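Local structure of DNA alpha-glucosyltransferase (Enterobacteria phage T4, 1XV5) at residues 304-315 with 379-387. The protein is a phage DNA glucosyltransferase of the GT-B class, built from two domains that each carry a parallel beta sheet, with UDP held in the cleft. Residues are numbered along the deposited sequence; the frame is centred on the assembly and turned at random.
Sequences RSLEYTHLELGA and YEFLYQHQD. With UDP (uridine-5'-diphosphate), chain C.
Q386 NE2 is gripped by two backbone carbonyls: it donates to L306 O (3.0 Å), leaving in its own amide plane but arriving 53° above that of the peptide carbonyl, and to P177 O. At the other end of the amide, L306 N gives a nearly straight bond to Q386 OE1 (3.0 Å), reaching a lone pair in the carbonyl plane, so the amide is fixed against rotation. L311 CD1 packs against NE2, the two side chains crossing at about a right angle. One turn back along helix 368-386, L382 is the apolar wedge: its CD2 presses on L306 CD1 (3.5 Å, tight), while L382 CD1 lies 3.6 Å from G314 CA. The Y379 ring turns its edge to G314 O. On the other branch of L306, CD2 sits over the centre of the H310 ring, and H310 ND1 accepts the backbone N-H of E307 (2.8 Å) in the plane of the ring. E307 is the N-cap of helix 308-316, and at that helix start Y308 N and T309 N bind the UDP alpha-phosphate. E312 accepts the ribose hydroxyls, O3' at OE1 and O2' at OE2. Through L306, Q386 thus ties helix 368-386 to the loop leading into the nucleotide site.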
# COMPACT_ATOMS: atom_id res chain seq x y z
N ARG A 304 -6.43 -10.22 5.55
CA ARG A 304 -6.22 -10.75 4.19
C ARG A 304 -5.38 -9.80 3.34
O ARG A 304 -4.94 -10.16 2.26
CB ARG A 304 -7.56 -10.94 3.45
CG ARG A 304 -8.50 -12.00 3.99
CD ARG A 304 -9.76 -12.07 3.12
NE ARG A 304 -10.49 -10.80 3.12
CZ ARG A 304 -11.42 -10.47 2.23
NH1 ARG A 304 -12.03 -9.29 2.31
NH2 ARG A 304 -11.75 -11.31 1.26
N SER A 305 -5.15 -8.59 3.83
CA SER A 305 -4.43 -7.61 3.04
C SER A 305 -2.91 -7.64 2.93
O SER A 305 -2.20 -7.46 3.93
CB SER A 305 -4.83 -6.20 3.49
OG SER A 305 -6.23 -6.02 3.44
N LEU A 306 -2.41 -7.87 1.72
CA LEU A 306 -0.98 -7.79 1.48
C LEU A 306 -0.92 -6.32 1.06
O LEU A 306 -1.97 -5.69 0.85
CB LEU A 306 -0.53 -8.67 0.31
CG LEU A 306 -0.19 -10.12 0.65
CD1 LEU A 306 0.13 -10.88 -0.63
CD2 LEU A 306 1.00 -10.16 1.62
N GLU A 307 0.28 -5.77 0.96
CA GLU A 307 0.43 -4.38 0.56
C GLU A 307 0.78 -4.30 -0.91
O GLU A 307 1.12 -5.31 -1.53
CB GLU A 307 1.53 -3.73 1.40
CG GLU A 307 1.21 -3.71 2.87
CD GLU A 307 2.32 -3.12 3.71
OE1 GLU A 307 3.29 -3.85 4.02
OE2 GLU A 307 2.22 -1.93 4.04
N TYR A 308 0.70 -3.11 -1.49
CA TYR A 308 1.02 -2.96 -2.90
C TYR A 308 2.43 -3.39 -3.24
O TYR A 308 2.65 -4.02 -4.27
CB TYR A 308 0.75 -1.53 -3.36
CG TYR A 308 -0.72 -1.29 -3.59
CD1 TYR A 308 -1.46 -0.45 -2.76
CD2 TYR A 308 -1.41 -1.99 -4.59
CE1 TYR A 308 -2.84 -0.31 -2.92
CE2 TYR A 308 -2.78 -1.85 -4.76
CZ TYR A 308 -3.49 -1.01 -3.92
OH TYR A 308 -4.85 -0.91 -4.08
N THR A 309 3.40 -3.07 -2.39
CA THR A 309 4.77 -3.48 -2.68
C THR A 309 4.87 -5.00 -2.71
O THR A 309 5.71 -5.55 -3.43
CB THR A 309 5.79 -2.90 -1.67
OG1 THR A 309 5.32 -3.10 -0.34
CG2 THR A 309 5.99 -1.40 -1.93
N HIS A 310 4.03 -5.69 -1.94
CA HIS A 310 4.03 -7.16 -1.95
C HIS A 310 3.60 -7.61 -3.36
O HIS A 310 4.27 -8.40 -4.02
CB HIS A 310 2.99 -7.73 -0.98
CG HIS A 310 3.42 -7.74 0.45
ND1 HIS A 310 2.67 -7.14 1.45
CD2 HIS A 310 4.45 -8.36 1.08
CE1 HIS A 310 3.22 -7.39 2.62
NE2 HIS A 310 4.30 -8.13 2.42
N LEU A 311 2.46 -7.10 -3.79
CA LEU A 311 1.90 -7.46 -5.08
C LEU A 311 2.79 -7.10 -6.25
O LEU A 311 2.88 -7.84 -7.23
CB LEU A 311 0.53 -6.80 -5.25
CG LEU A 311 -0.48 -7.02 -4.11
CD1 LEU A 311 -1.82 -6.41 -4.51
CD2 LEU A 311 -0.63 -8.52 -3.82
N GLU A 312 3.46 -5.96 -6.16
CA GLU A 312 4.33 -5.51 -7.23
C GLU A 312 5.50 -6.48 -7.47
O GLU A 312 5.91 -6.68 -8.60
CB GLU A 312 4.82 -4.09 -6.93
CG GLU A 312 3.70 -3.06 -7.11
CD GLU A 312 3.99 -1.71 -6.49
OE1 GLU A 312 3.28 -0.75 -6.86
OE2 GLU A 312 4.89 -1.59 -5.64
N LEU A 313 6.01 -7.09 -6.41
CA LEU A 313 7.12 -8.03 -6.58
C LEU A 313 6.71 -9.23 -7.42
O LEU A 313 7.40 -9.61 -8.37
CB LEU A 313 7.64 -8.51 -5.22
CG LEU A 313 8.20 -7.41 -4.30
CD1 LEU A 313 8.94 -8.05 -3.14
CD2 LEU A 313 9.14 -6.51 -5.09
N GLY A 314 5.58 -9.84 -7.08
CA GLY A 314 5.13 -10.99 -7.83
C GLY A 314 4.68 -10.63 -9.23
O GLY A 314 4.92 -11.36 -10.19
N ALA A 315 4.04 -9.47 -9.36
CA ALA A 315 3.54 -9.04 -10.65
C ALA A 315 4.59 -8.71 -11.71
O ALA A 315 4.36 -8.96 -12.89
CB ALA A 315 2.61 -7.84 -10.46
N TYR A 379 3.45 -15.46 -9.03
CA TYR A 379 2.56 -14.60 -9.79
C TYR A 379 1.12 -15.10 -9.73
O TYR A 379 0.21 -14.32 -9.45
CB TYR A 379 3.01 -14.52 -11.25
CG TYR A 379 1.99 -13.88 -12.17
CD1 TYR A 379 1.10 -14.65 -12.91
CD2 TYR A 379 1.89 -12.49 -12.26
CE1 TYR A 379 0.13 -14.06 -13.71
CE2 TYR A 379 0.92 -11.88 -13.06
CZ TYR A 379 0.04 -12.68 -13.78
OH TYR A 379 -0.92 -12.09 -14.57
N GLU A 380 0.92 -16.39 -9.98
CA GLU A 380 -0.43 -16.94 -9.95
C GLU A 380 -1.05 -16.87 -8.56
O GLU A 380 -2.23 -16.57 -8.41
CB GLU A 380 -0.42 -18.40 -10.43
CG GLU A 380 -1.81 -19.06 -10.41
CD GLU A 380 -2.80 -18.38 -11.34
OE1 GLU A 380 -4.01 -18.62 -11.20
OE2 GLU A 380 -2.36 -17.61 -12.23
N PHE A 381 -0.25 -17.15 -7.53
CA PHE A 381 -0.75 -17.12 -6.16
C PHE A 381 -1.22 -15.72 -5.77
O PHE A 381 -2.31 -15.55 -5.22
CB PHE A 381 0.35 -17.56 -5.20
CG PHE A 381 -0.10 -17.61 -3.76
CD1 PHE A 381 -0.95 -18.62 -3.31
CD2 PHE A 381 0.35 -16.66 -2.85
CE1 PHE A 381 -1.35 -18.68 -1.98
CE2 PHE A 381 -0.05 -16.71 -1.51
CZ PHE A 381 -0.90 -17.72 -1.07
N LEU A 382 -0.39 -14.72 -6.04
CA LEU A 382 -0.72 -13.35 -5.69
C LEU A 382 -1.90 -12.85 -6.52
O LEU A 382 -2.72 -12.07 -6.04
CB LEU A 382 0.51 -12.46 -5.87
CG LEU A 382 1.64 -12.83 -4.89
CD1 LEU A 382 2.88 -11.99 -5.19
CD2 LEU A 382 1.18 -12.62 -3.45
N TYR A 383 -1.98 -13.31 -7.77
CA TYR A 383 -3.09 -12.93 -8.64
C TYR A 383 -4.39 -13.44 -8.02
O TYR A 383 -5.37 -12.70 -7.86
CB TYR A 383 -2.89 -13.56 -10.02
CG TYR A 383 -4.13 -13.57 -10.88
CD1 TYR A 383 -4.62 -12.40 -11.45
CD2 TYR A 383 -4.84 -14.75 -11.10
CE1 TYR A 383 -5.78 -12.40 -12.22
CE2 TYR A 383 -6.00 -14.77 -11.87
CZ TYR A 383 -6.46 -13.59 -12.43
OH TYR A 383 -7.60 -13.59 -13.20
N GLN A 384 -4.40 -14.72 -7.66
CA GLN A 384 -5.57 -15.34 -7.05
C GLN A 384 -5.92 -14.67 -5.72
O GLN A 384 -7.09 -14.53 -5.37
CB GLN A 384 -5.32 -16.83 -6.80
CG GLN A 384 -5.30 -17.67 -8.07
CD GLN A 384 -6.67 -17.79 -8.70
OE1 GLN A 384 -6.80 -18.10 -9.89
NE2 GLN A 384 -7.71 -17.56 -7.91
N HIS A 385 -4.90 -14.24 -4.99
CA HIS A 385 -5.14 -13.62 -3.70
C HIS A 385 -5.64 -12.19 -3.71
O HIS A 385 -6.54 -11.85 -2.93
CB HIS A 385 -3.88 -13.68 -2.84
CG HIS A 385 -4.09 -13.16 -1.45
ND1 HIS A 385 -3.51 -12.01 -0.98
CD2 HIS A 385 -4.86 -13.63 -0.44
CE1 HIS A 385 -3.91 -11.78 0.26
NE2 HIS A 385 -4.74 -12.75 0.61
N GLN A 386 -5.09 -11.35 -4.58
CA GLN A 386 -5.48 -9.94 -4.53
C GLN A 386 -5.62 -9.16 -5.83
O GLN A 386 -5.48 -7.93 -5.83
CB GLN A 386 -4.48 -9.23 -3.59
CG GLN A 386 -5.04 -8.08 -2.77
CD GLN A 386 -4.20 -7.79 -1.54
OE1 GLN A 386 -3.99 -8.67 -0.70
NE2 GLN A 386 -3.72 -6.55 -1.43
N ASP A 387 -5.90 -9.83 -6.95
CA ASP A 387 -6.06 -9.10 -8.20
C ASP A 387 -7.36 -8.29 -8.14
O ASP A 387 -8.33 -8.70 -7.52
CB ASP A 387 -6.14 -10.05 -9.40
CG ASP A 387 -6.15 -9.31 -10.73
OD1 ASP A 387 -5.08 -8.81 -11.14
OD2 ASP A 387 -7.23 -9.21 -11.36
N1 UDP C . 5.69 3.85 -4.00
C2 UDP C . 6.21 4.58 -5.04
N3 UDP C . 7.31 5.33 -4.73
C4 UDP C . 7.94 5.41 -3.50
C5 UDP C . 7.34 4.61 -2.47
C6 UDP C . 6.26 3.88 -2.75
O2 UDP C . 5.74 4.55 -6.17
O4 UDP C . 8.93 6.13 -3.37
C1' UDP C . 4.49 3.04 -4.27
C2' UDP C . 4.66 1.54 -4.02
O2' UDP C . 5.30 0.92 -5.11
C3' UDP C . 3.21 1.14 -3.83
C4' UDP C . 2.67 2.30 -2.99
O4' UDP C . 3.48 3.45 -3.37
O3' UDP C . 2.55 1.11 -5.10
C5' UDP C . 2.74 2.10 -1.49
O5' UDP C . 1.68 1.25 -1.07
PA UDP C . 1.90 0.06 -0.03
O1A UDP C . 0.56 -0.56 0.14
O2A UDP C . 3.03 -0.78 -0.48
O3A UDP C . 2.36 0.77 1.37
PB UDP C . 1.98 2.22 2.04
O1B UDP C . 1.94 2.01 3.51
O2B UDP C . 2.90 3.24 1.48
O3B UDP C . 0.50 2.52 1.53